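Local coordinates for putative N-acetylneuraminate lyase ([Ruminococcus] gnavus ATCC 29149, PDB 6RB7), which belongs to the dihydrodipicolinate synthetase family of alpha/beta-barrel proteins and forms a four-chain assembly, at residues Q87-E90 with D91-V95; T118-S121 with Q122-A125; Q61-T64 with K65-K69; A125-A128 with E129-V133. One frame throughout, in Å; residues are numbered along the deposited sequence.

Contact 1. Residues Q87-E90 with D91-V95; sequences QSVE and DRKIV
Ser88 and Asp91 grip each other through two reciprocal hydrogen bonds. Asp91 N donates to Ser88 OG at 3.0 Å, and Ser88 N returns a bond to Asp91 OD2, also 3.0 Å and nearly straight at 170°. This second donor comes from above the carboxylate, 42° out of its plane. A chi1 of 68° places the serine hydroxyl between its own backbone N and carbonyl carbon, where it can meet the amide three residues on. Asp91 OD2 has a further partner in Arg307, a salt bridge that probably helps to hold the carboxylate.

Backbone bonds then take over: Arg92 N, Lys93 N and Ile94 N donate to the carbonyl oxygens of Ser88, Val89 and Glu90.

Two waters bridge polar atoms. One donates to the backbone oxygen Gln87 O (2.7 Å) and accepts from Arg92 NH1, whose neighbouring NH2 is held by Ala114 O and His112 O. The other joins two side-chain ends, donating to Glu90 OE1 and accepting from Lys93 NZ (3.0 Å), which also forms a salt bridge with Glu123.

Apolar contacts are lighter. Val89 CG1 lies alongside the extended lysine chain, 3.8 Å from Lys93 CE, while the Glu90 and Ile94 side chains pass at a slant, Glu90 CG 4.0 Å from Ile94 CD1.

Together, Ser88 at the N-cap and Asp91 three residues later form a capping box that opens helix 89-103.

Contact 2. Residues T118-S121 with Q122-A125; sequences TKDS and QELA
Chi1 of -72° swings Gln122 CG to the side opposite its carbonyl carbon, and chi2 of 171° carries the chain on extended, back along the helix over Thr118. Thr118 in turn has CG2 anti to its own backbone N, and this methyl lies 3.8 Å from Gln122 OE1, the two side chains passing at a slant. The same amide oxygen comes within 3.4 Å of Lys119 CA, and Gln122 CG rests at the same distance from Thr118 O, which also accepts the backbone bond from Gln122 N.

On another side of the helix the extended Glu123 chain brings its carboxylate beside that of Asp120, with Asp120 OD1 and Glu123 OE1 4.4 Å apart. A single water donates to both, 2.7 Å from Asp120 OD1 and 2.7 Å from Glu123 OE1; it probably eases the repulsion between the like charges, as does the salt bridge from Glu123 OE2 to Lys93. Ser121 OG turns back to Asn117 O and Cys115 N, just ahead of the helix, while Ser121 O takes the amide of Ala125.

Placed between strands 108-112 and 135-138 in a beta-alpha-beta unit, this first part of helix 118-130 leans through Leu124 and Asp120 on helix 89-103. Thr118 and Ser121 pack on helix 148-160, and Lys119 touches Arg307 of a second subunit.

Contact 3. Residues Q61-T64 with K65-K69; sequences QGLT and KYFVK
The Tyr66 ring has Leu63 O in its plane at one edge, Tyr66 CD2 being 3.9 Å from that oxygen. One face of the Phe67 ring is occupied by its sequence neighbour, Tyr66 CD2 standing 3.9 Å above the plane over the ring centre.

Leu63 wedges against both aromatic residues. A chi1 of -174° sets its CG opposite the amide nitrogen and sends the isobutyl group forward: Leu63 CD1 slants onto Tyr66 CD2 at 3.7 Å, and the Leu63 and Phe67 side chains lie alongside each other, pointing the same way, with Leu63 CG 3.7 Å from Phe67 CE2. Leu63 O accepts from Phe67 N and also touches Phe67 CD2 at 3.3 Å.

Lys65 takes a different course. Its chain bends at chi3 (-64°) and folds over Gln61 O, with Lys65 CE 3.5 Å from that oxygen. A water then bridges the amide oxygen and the ammonium group, donating to Gln61 OE1 at 2.7 Å and accepting from Lys65 NZ at 2.9 Å. Gln61 NE2 bonds to Asn98 of helix 89-103. Elsewhere Thr64 OG1 is tied to Val60 O, and Tyr66 OH reaches Gly245 O.

Chemically, then, this part of helix 57-70 is divided. Leu63, Tyr66 and Phe67 make a buried apolar cluster whose tyrosine hydroxyl is satisfied across the fold, whereas the polar ends of Gln61 and Lys65 are linked through a water, probably more loosely than by a direct bond.

Contact 4. Residues A125-A128 with E129-V133; sequences ARHA and EGLGV
A Schellman motif closes helix 118-130, its long bond running from Val133 N back to Ala128 O and its inner bond from Gly132 N to Glu129 O. The first is weak, 3.4 Å between Val133 N and Ala128 O, yet almost straight at 174°; the second is shorter, 3.0 Å from Gly132 N to Glu129 O. Gly132 leaves the helix with a positive phi of 76°, a conformation easily reached by glycine, and the chain reverses so that Val133 faces the helix again. There Val133 CG2 lies 3.9 Å from Ala128 CB, the apolar contact commonly found between the two residues flanking such a turn. Both valine methyls also lean on Ala128 O, and the pair sits over strand 108-112, Ala128 on Ala111 and Val133 on Val109.

The helical bonds fade towards this end. Glu129 N and Gly130 N still donate normally to Ala125 O and Arg126 O. Leu131 N, by contrast, is split between two weak bonds, 3.2 Å to His127 O and 3.1 Å to Ala128 O, both markedly bent. The Glu129 carboxylate bonds through OE1 to Thr165 OG1 and Asn164 N.

His127 and Leu131 meet on the side that packs against helix 89-103. A chi1 of 173° brings the imidazole up to the leucine, and its NE2 is hydrogen-bonded to Glu97 of that helix. Leu131 CD1 slants in against the carbon between the ring nitrogens, 3.5 Å from His127 CE1 and 4.0 Å from His127 NE2.

Overall arrangement
Along the chain the order is contact 3, contact 1, contact 2 and contact 4, on three successive helices, 57-70, 89-103 and 118-130, which alternate with parallel strands of the barrel. Contacts 2 and 4 are consecutive parts of helix 118-130, share Ala125 and have centres 11 Å apart. Contact 1, at the start of helix 89-103, lies 12 Å from contact 2 and 13 Å from contact 4, centre to centre, and touches both, joined to contact 2 by a salt bridge. Contact 3 touches none; its centre is 19 Å from contact 1 and 27 Å from contact 2. Together they trace part of the helical layer outside the sheet.

Contact 1. Residues Q87-E90 with D91-V95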
loop_
_atom_site.group_PDB
_atom_site.type_symbol
_atom_site.label_atom_id
_atom_site.label_comp_id
_atom_site.label_asym_id
_atom_site.label_seq_id
_atom_site.Cartn_x
_atom_site.Cartn_y
_atom_site.Cartn_z
ATOM N N GLN A 87 -16.911 17.157 -13.920
ATOM C CA GLN A 87 -17.428 18.396 -14.531
ATOM C C GLN A 87 -16.557 18.793 -15.707
ATOM O O GLN A 87 -15.361 18.474 -15.703
ATOM C CB GLN A 87 -17.557 19.509 -13.503
ATOM C CG GLN A 87 -18.759 19.228 -12.619
ATOM C CD GLN A 87 -18.931 20.222 -11.505
ATOM O OE1 GLN A 87 -18.159 21.173 -11.394
ATOM N NE2 GLN A 87 -19.954 20.013 -10.689
ATOM N N SER A 88 -17.171 19.449 -16.680
ATOM C CA SER A 88 -16.460 20.076 -17.802
ATOM C C SER A 88 -15.867 21.411 -17.357
ATOM O O SER A 88 -16.271 21.980 -16.311
ATOM C CB SER A 88 -17.409 20.246 -18.959
ATOM O OG SER A 88 -18.389 21.204 -18.661
ATOM N N VAL A 89 -14.976 21.938 -18.182
ATOM C CA VAL A 89 -14.468 23.319 -17.992
ATOM C C VAL A 89 -15.659 24.269 -17.957
ATOM O O VAL A 89 -15.723 25.132 -17.077
ATOM C CB VAL A 89 -13.443 23.655 -19.077
ATOM C CG1 VAL A 89 -13.157 25.123 -19.118
ATOM C CG2 VAL A 89 -12.157 22.833 -18.871
ATOM N N GLU A 90 -16.587 24.142 -18.900
ATOM C CA GLU A 90 -17.763 25.064 -18.952
ATOM C C GLU A 90 -18.585 24.952 -17.664
ATOM O O GLU A 90 -18.941 25.992 -17.118
ATOM C CB GLU A 90 -18.575 24.763 -20.207
ATOM C CG GLU A 90 -19.820 25.611 -20.307
ATOM C CD GLU A 90 -19.599 27.036 -20.801
ATOM O OE1 GLU A 90 -18.407 27.487 -20.948
ATOM O OE2 GLU A 90 -20.632 27.697 -21.089
ATOM N N ASP A 91 -18.833 23.737 -17.161
ATOM C CA ASP A 91 -19.567 23.536 -15.891
ATOM C C ASP A 91 -18.880 24.338 -14.782
ATOM O O ASP A 91 -19.539 25.034 -13.993
ATOM C CB ASP A 91 -19.572 22.056 -15.506
ATOM C CG ASP A 91 -20.434 21.110 -16.323
ATOM O OD1 ASP A 91 -21.400 21.613 -16.984
ATOM O OD2 ASP A 91 -20.126 19.870 -16.306
ATOM N N ARG A 92 -17.552 24.187 -14.687
ATOM C CA ARG A 92 -16.788 24.791 -13.578
ATOM C C ARG A 92 -16.776 26.318 -13.710
ATOM O O ARG A 92 -16.781 27.022 -12.664
ATOM C CB ARG A 92 -15.399 24.170 -13.517
ATOM C CG ARG A 92 -15.500 22.723 -13.046
ATOM C CD ARG A 92 -14.209 21.945 -13.211
ATOM N NE ARG A 92 -13.162 22.340 -12.299
ATOM C CZ ARG A 92 -12.028 21.655 -12.132
ATOM N NH1 ARG A 92 -11.820 20.563 -12.853
ATOM N NH2 ARG A 92 -11.145 22.076 -11.234
ATOM N N LYS A 93 -16.741 26.843 -14.920
ATOM C CA LYS A 93 -16.851 28.297 -15.125
ATOM C C LYS A 93 -18.216 28.793 -14.654
ATOM O O LYS A 93 -18.262 29.806 -13.936
ATOM C CB LYS A 93 -16.669 28.640 -16.598
ATOM C CG LYS A 93 -15.245 28.532 -17.082
ATOM C CD LYS A 93 -15.135 28.938 -18.540
ATOM C CE LYS A 93 -13.728 28.882 -19.072
ATOM N NZ LYS A 93 -13.702 29.215 -20.529
ATOM N N ILE A 94 -19.285 28.087 -15.006
ATOM C CA ILE A 94 -20.654 28.483 -14.598
ATOM C C ILE A 94 -20.750 28.483 -13.065
ATOM O O ILE A 94 -21.270 29.443 -12.479
ATOM C CB ILE A 94 -21.701 27.609 -15.278
ATOM C CG1 ILE A 94 -21.676 27.901 -16.797
ATOM C CG2 ILE A 94 -23.073 27.861 -14.656
ATOM C CD1 ILE A 94 -22.441 26.920 -17.600
ATOM N N VAL A 95 -20.200 27.462 -12.403
ATOM C CA VAL A 95 -20.258 27.450 -10.933
ATOM C C VAL A 95 -19.577 28.705 -10.385
ATOM O O VAL A 95 -20.154 29.411 -9.537
ATOM C CB VAL A 95 -19.623 26.165 -10.354
ATOM C CG1 VAL A 95 -19.451 26.273 -8.868
ATOM C CG2 VAL A 95 -20.431 24.933 -10.747
HETATM O O HOH W 1 -12.989 19.837 -15.442
HETATM O O HOH W 2 -15.600 27.112 -21.604
#

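Contact 2. Residues T118-S121 with Q122-A125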
loop_
_atom_site.group_PDB
_atom_site.type_symbol
_atom_site.label_atom_id
_atom_site.label_comp_id
_atom_site.label_asym_id
_atom_site.label_seq_id
_atom_site.Cartn_x
_atom_site.Cartn_y
_atom_site.Cartn_z
ATOM N N THR A 118 -3.198 19.841 -18.556
ATOM C CA THR A 118 -2.676 21.165 -18.141
ATOM C C THR A 118 -3.464 22.276 -18.831
ATOM O O THR A 118 -3.784 23.262 -18.172
ATOM C CB THR A 118 -1.181 21.247 -18.439
ATOM O OG1 THR A 118 -0.529 20.159 -17.786
ATOM C CG2 THR A 118 -0.588 22.562 -18.024
ATOM N N LYS A 119 -3.814 22.125 -20.098
ATOM C CA LYS A 119 -4.418 23.291 -20.809
ATOM C C LYS A 119 -5.798 23.634 -20.248
ATOM O O LYS A 119 -6.097 24.843 -20.115
ATOM C CB LYS A 119 -4.478 23.049 -22.314
ATOM C CG LYS A 119 -5.330 21.906 -22.781
ATOM C CD LYS A 119 -5.453 21.957 -24.329
ATOM C CE LYS A 119 -6.263 20.813 -24.862
ATOM N NZ LYS A 119 -6.425 20.957 -26.327
ATOM N N ASP A 120 -6.598 22.645 -19.853
ATOM C CA ASP A 120 -7.919 22.906 -19.238
ATOM C C ASP A 120 -7.684 23.595 -17.895
ATOM O O ASP A 120 -8.424 24.499 -17.513
ATOM C CB ASP A 120 -8.705 21.632 -19.009
ATOM C CG ASP A 120 -9.313 20.975 -20.231
ATOM O OD1 ASP A 120 -9.244 21.585 -21.355
ATOM O OD2 ASP A 120 -9.883 19.877 -20.043
ATOM N N SER A 121 -6.678 23.147 -17.148
ATOM C CA SER A 121 -6.335 23.760 -15.838
ATOM C C SER A 121 -5.934 25.237 -16.022
ATOM O O SER A 121 -6.309 26.095 -15.197
ATOM C CB SER A 121 -5.226 22.977 -15.185
ATOM O OG SER A 121 -5.530 21.577 -15.092
ATOM N N GLN A 122 -5.107 25.534 -17.030
ATOM C CA GLN A 122 -4.687 26.914 -17.318
ATOM C C GLN A 122 -5.910 27.746 -17.721
ATOM O O GLN A 122 -6.011 28.931 -17.282
ATOM C CB GLN A 122 -3.666 26.893 -18.452
ATOM C CG GLN A 122 -2.288 26.339 -18.055
ATOM C CD GLN A 122 -1.429 26.151 -19.279
ATOM O OE1 GLN A 122 -1.814 25.442 -20.209
ATOM N NE2 GLN A 122 -0.234 26.742 -19.267
ATOM N N GLU A 123 -6.840 27.179 -18.468
ATOM C CA GLU A 123 -8.068 27.911 -18.897
ATOM C C GLU A 123 -8.868 28.288 -17.657
ATOM O O GLU A 123 -9.315 29.467 -17.524
ATOM C CB GLU A 123 -8.854 27.080 -19.902
ATOM C CG GLU A 123 -10.133 27.695 -20.331
ATOM C CD GLU A 123 -10.863 26.981 -21.482
ATOM O OE1 GLU A 123 -10.473 25.825 -21.853
ATOM O OE2 GLU A 123 -11.877 27.562 -21.987
ATOM N N LEU A 124 -9.043 27.351 -16.706
ATOM C CA LEU A 124 -9.801 27.678 -15.501
ATOM C C LEU A 124 -9.035 28.656 -14.625
ATOM O O LEU A 124 -9.689 29.475 -13.986
ATOM C CB LEU A 124 -10.147 26.378 -14.759
ATOM C CG LEU A 124 -11.223 25.538 -15.425
ATOM C CD1 LEU A 124 -11.421 24.246 -14.676
ATOM C CD2 LEU A 124 -12.561 26.289 -15.557
ATOM N N ALA A 125 -7.714 28.565 -14.549
ATOM C CA ALA A 125 -6.897 29.512 -13.764
ATOM C C ALA A 125 -7.122 30.937 -14.292
ATOM O O ALA A 125 -7.329 31.856 -13.493
ATOM C CB ALA A 125 -5.446 29.115 -13.785
HETATM O O HOH W 3 -8.676 23.916 -22.609
#

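Contact 3. Residues Q61-T64 with K65-K69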
loop_
_atom_site.group_PDB
_atom_site.type_symbol
_atom_site.label_atom_id
_atom_site.label_comp_id
_atom_site.label_asym_id
_atom_site.label_seq_id
_atom_site.Cartn_x
_atom_site.Cartn_y
_atom_site.Cartn_z
ATOM N N GLN A 61 -26.205 30.025 -6.703
ATOM C CA GLN A 61 -26.380 31.287 -5.973
ATOM C C GLN A 61 -27.007 30.999 -4.603
ATOM O O GLN A 61 -26.574 31.608 -3.622
ATOM C CB GLN A 61 -27.201 32.262 -6.817
ATOM C CG GLN A 61 -26.495 32.716 -8.055
ATOM C CD GLN A 61 -27.324 33.709 -8.835
ATOM O OE1 GLN A 61 -28.262 34.321 -8.285
ATOM N NE2 GLN A 61 -27.025 33.810 -10.124
ATOM N N GLY A 62 -27.954 30.069 -4.540
ATOM C CA GLY A 62 -28.611 29.672 -3.283
ATOM C C GLY A 62 -27.598 29.175 -2.265
ATOM O O GLY A 62 -27.609 29.578 -1.092
ATOM N N LEU A 63 -26.735 28.258 -2.710
ATOM C CA LEU A 63 -25.743 27.691 -1.777
ATOM C C LEU A 63 -24.713 28.747 -1.359
ATOM O O LEU A 63 -24.288 28.752 -0.195
ATOM C CB LEU A 63 -25.088 26.456 -2.402
ATOM C CG LEU A 63 -24.147 25.709 -1.461
ATOM C CD1 LEU A 63 -24.871 25.135 -0.254
ATOM C CD2 LEU A 63 -23.427 24.607 -2.210
ATOM N N THR A 64 -24.373 29.674 -2.233
ATOM C CA THR A 64 -23.411 30.747 -1.887
ATOM C C THR A 64 -24.033 31.639 -0.803
ATOM O O THR A 64 -23.380 31.961 0.183
ATOM C CB THR A 64 -23.005 31.562 -3.112
ATOM O OG1 THR A 64 -22.572 30.708 -4.168
ATOM C CG2 THR A 64 -21.958 32.585 -2.763
ATOM N N LYS A 65 -25.298 32.025 -0.985
ATOM C CA LYS A 65 -25.975 32.909 -0.001
ATOM C C LYS A 65 -26.085 32.174 1.334
ATOM O O LYS A 65 -25.991 32.829 2.409
ATOM C CB LYS A 65 -27.329 33.327 -0.547
ATOM C CG LYS A 65 -27.217 34.248 -1.737
ATOM C CD LYS A 65 -28.524 34.742 -2.306
ATOM C CE LYS A 65 -29.368 33.614 -2.868
ATOM N NZ LYS A 65 -30.669 34.100 -3.410
ATOM N N TYR A 66 -26.291 30.858 1.302
ATOM C CA TYR A 66 -26.308 30.019 2.520
ATOM C C TYR A 66 -24.985 30.160 3.260
ATOM O O TYR A 66 -24.983 30.410 4.459
ATOM C CB TYR A 66 -26.585 28.574 2.140
ATOM C CG TYR A 66 -26.294 27.511 3.175
ATOM C CD1 TYR A 66 -27.180 27.215 4.187
ATOM C CD2 TYR A 66 -25.131 26.756 3.072
ATOM C CE1 TYR A 66 -26.936 26.193 5.102
ATOM C CE2 TYR A 66 -24.873 25.736 3.983
ATOM C CZ TYR A 66 -25.780 25.441 4.991
ATOM O OH TYR A 66 -25.502 24.434 5.878
ATOM N N PHE A 67 -23.866 30.025 2.568
ATOM C CA PHE A 67 -22.552 30.131 3.240
ATOM C C PHE A 67 -22.308 31.546 3.761
ATOM O O PHE A 67 -21.763 31.711 4.856
ATOM C CB PHE A 67 -21.437 29.675 2.311
ATOM C CG PHE A 67 -21.357 28.172 2.187
ATOM C CD1 PHE A 67 -21.203 27.393 3.320
ATOM C CD2 PHE A 67 -21.452 27.552 0.956
ATOM C CE1 PHE A 67 -21.110 26.008 3.208
ATOM C CE2 PHE A 67 -21.291 26.165 0.844
ATOM C CZ PHE A 67 -21.195 25.407 1.989
ATOM N N VAL A 68 -22.724 32.579 3.028
ATOM C CA VAL A 68 -22.624 33.968 3.554
ATOM C C VAL A 68 -23.430 34.087 4.844
ATOM O O VAL A 68 -22.893 34.601 5.851
ATOM C CB VAL A 68 -23.124 34.977 2.513
ATOM C CG1 VAL A 68 -23.273 36.349 3.130
ATOM C CG2 VAL A 68 -22.250 35.007 1.288
ATOM N N LYS A 69 -24.666 33.604 4.855
ATOM C CA LYS A 69 -25.510 33.743 6.063
ATOM C C LYS A 69 -24.987 32.902 7.233
ATOM O O LYS A 69 -25.160 33.335 8.389
ATOM C CB LYS A 69 -26.965 33.544 5.699
ATOM C CG LYS A 69 -27.461 34.667 4.773
ATOM C CD LYS A 69 -27.289 36.100 5.214
ATOM C CE LYS A 69 -27.883 37.060 4.199
ATOM N NZ LYS A 69 -27.710 38.473 4.614
HETATM O O HOH W 4 -29.985 34.417 -6.176
#

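Contact 4. Residues A125-A128 with E129-V133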
loop_
_atom_site.group_PDB
_atom_site.type_symbol
_atom_site.label_atom_id
_atom_site.label_comp_id
_atom_site.label_asym_id
_atom_site.label_seq_id
_atom_site.Cartn_x
_atom_site.Cartn_y
_atom_site.Cartn_z
ATOM N N ALA A 125 -7.714 28.565 -14.549
ATOM C CA ALA A 125 -6.897 29.512 -13.764
ATOM C C ALA A 125 -7.122 30.937 -14.292
ATOM O O ALA A 125 -7.329 31.856 -13.493
ATOM C CB ALA A 125 -5.446 29.115 -13.785
ATOM N N ARG A 126 -7.006 31.115 -15.596
ATOM C CA ARG A 126 -7.143 32.453 -16.224
ATOM C C ARG A 126 -8.548 32.969 -15.952
ATOM O O ARG A 126 -8.689 34.163 -15.597
ATOM C CB ARG A 126 -6.870 32.333 -17.724
ATOM C CG ARG A 126 -6.919 33.641 -18.493
ATOM C CD ARG A 126 -6.574 33.295 -19.955
ATOM N NE ARG A 126 -5.175 32.815 -20.046
ATOM C CZ ARG A 126 -4.743 31.551 -20.254
ATOM N NH1 ARG A 126 -5.585 30.547 -20.454
ATOM N NH2 ARG A 126 -3.443 31.292 -20.250
ATOM N N HIS A 127 -9.562 32.112 -16.097
ATOM C CA HIS A 127 -10.966 32.499 -15.858
ATOM C C HIS A 127 -11.135 32.947 -14.404
ATOM O O HIS A 127 -11.807 33.978 -14.146
ATOM C CB HIS A 127 -11.886 31.367 -16.280
ATOM C CG HIS A 127 -13.308 31.587 -15.935
ATOM N ND1 HIS A 127 -13.846 31.134 -14.740
ATOM C CD2 HIS A 127 -14.309 32.164 -16.634
ATOM C CE1 HIS A 127 -15.133 31.423 -14.744
ATOM N NE2 HIS A 127 -15.452 32.054 -15.893
ATOM N N ALA A 128 -10.559 32.196 -13.457
ATOM C CA ALA A 128 -10.679 32.506 -12.025
ATOM C C ALA A 128 -10.012 33.843 -11.700
ATOM O O ALA A 128 -10.591 34.650 -10.942
ATOM C CB ALA A 128 -10.136 31.347 -11.188
ATOM N N GLU A 129 -8.826 34.098 -12.236
ATOM C CA GLU A 129 -8.138 35.378 -11.996
ATOM C C GLU A 129 -9.000 36.504 -12.603
ATOM O O GLU A 129 -9.124 37.588 -11.987
ATOM C CB GLU A 129 -6.732 35.366 -12.545
ATOM C CG GLU A 129 -6.067 36.703 -12.326
ATOM C CD GLU A 129 -4.562 36.714 -12.501
ATOM O OE1 GLU A 129 -3.851 36.163 -11.663
ATOM O OE2 GLU A 129 -4.119 37.308 -13.473
ATOM N N GLY A 130 -9.625 36.259 -13.723
ATOM C CA GLY A 130 -10.511 37.255 -14.362
ATOM C C GLY A 130 -11.672 37.644 -13.468
ATOM O O GLY A 130 -12.171 38.793 -13.577
ATOM N N LEU A 131 -12.132 36.745 -12.598
ATOM C CA LEU A 131 -13.244 37.023 -11.660
ATOM C C LEU A 131 -12.746 37.548 -10.315
ATOM O O LEU A 131 -13.598 37.792 -9.453
ATOM C CB LEU A 131 -14.048 35.728 -11.462
ATOM C CG LEU A 131 -14.853 35.293 -12.683
ATOM C CD1 LEU A 131 -15.580 34.004 -12.361
ATOM C CD2 LEU A 131 -15.879 36.358 -13.072
ATOM N N GLY A 132 -11.435 37.609 -10.082
ATOM C CA GLY A 132 -10.879 38.192 -8.850
ATOM C C GLY A 132 -11.035 37.268 -7.651
ATOM O O GLY A 132 -11.231 37.745 -6.509
ATOM N N VAL A 133 -10.843 35.968 -7.862
ATOM C CA VAL A 133 -10.823 35.042 -6.703
ATOM C C VAL A 133 -9.617 35.400 -5.822
ATOM O O VAL A 133 -8.620 35.986 -6.298
ATOM C CB VAL A 133 -10.766 33.571 -7.147
ATOM C CG1 VAL A 133 -11.962 33.199 -7.983
ATOM C CG2 VAL A 133 -9.462 33.246 -7.842
#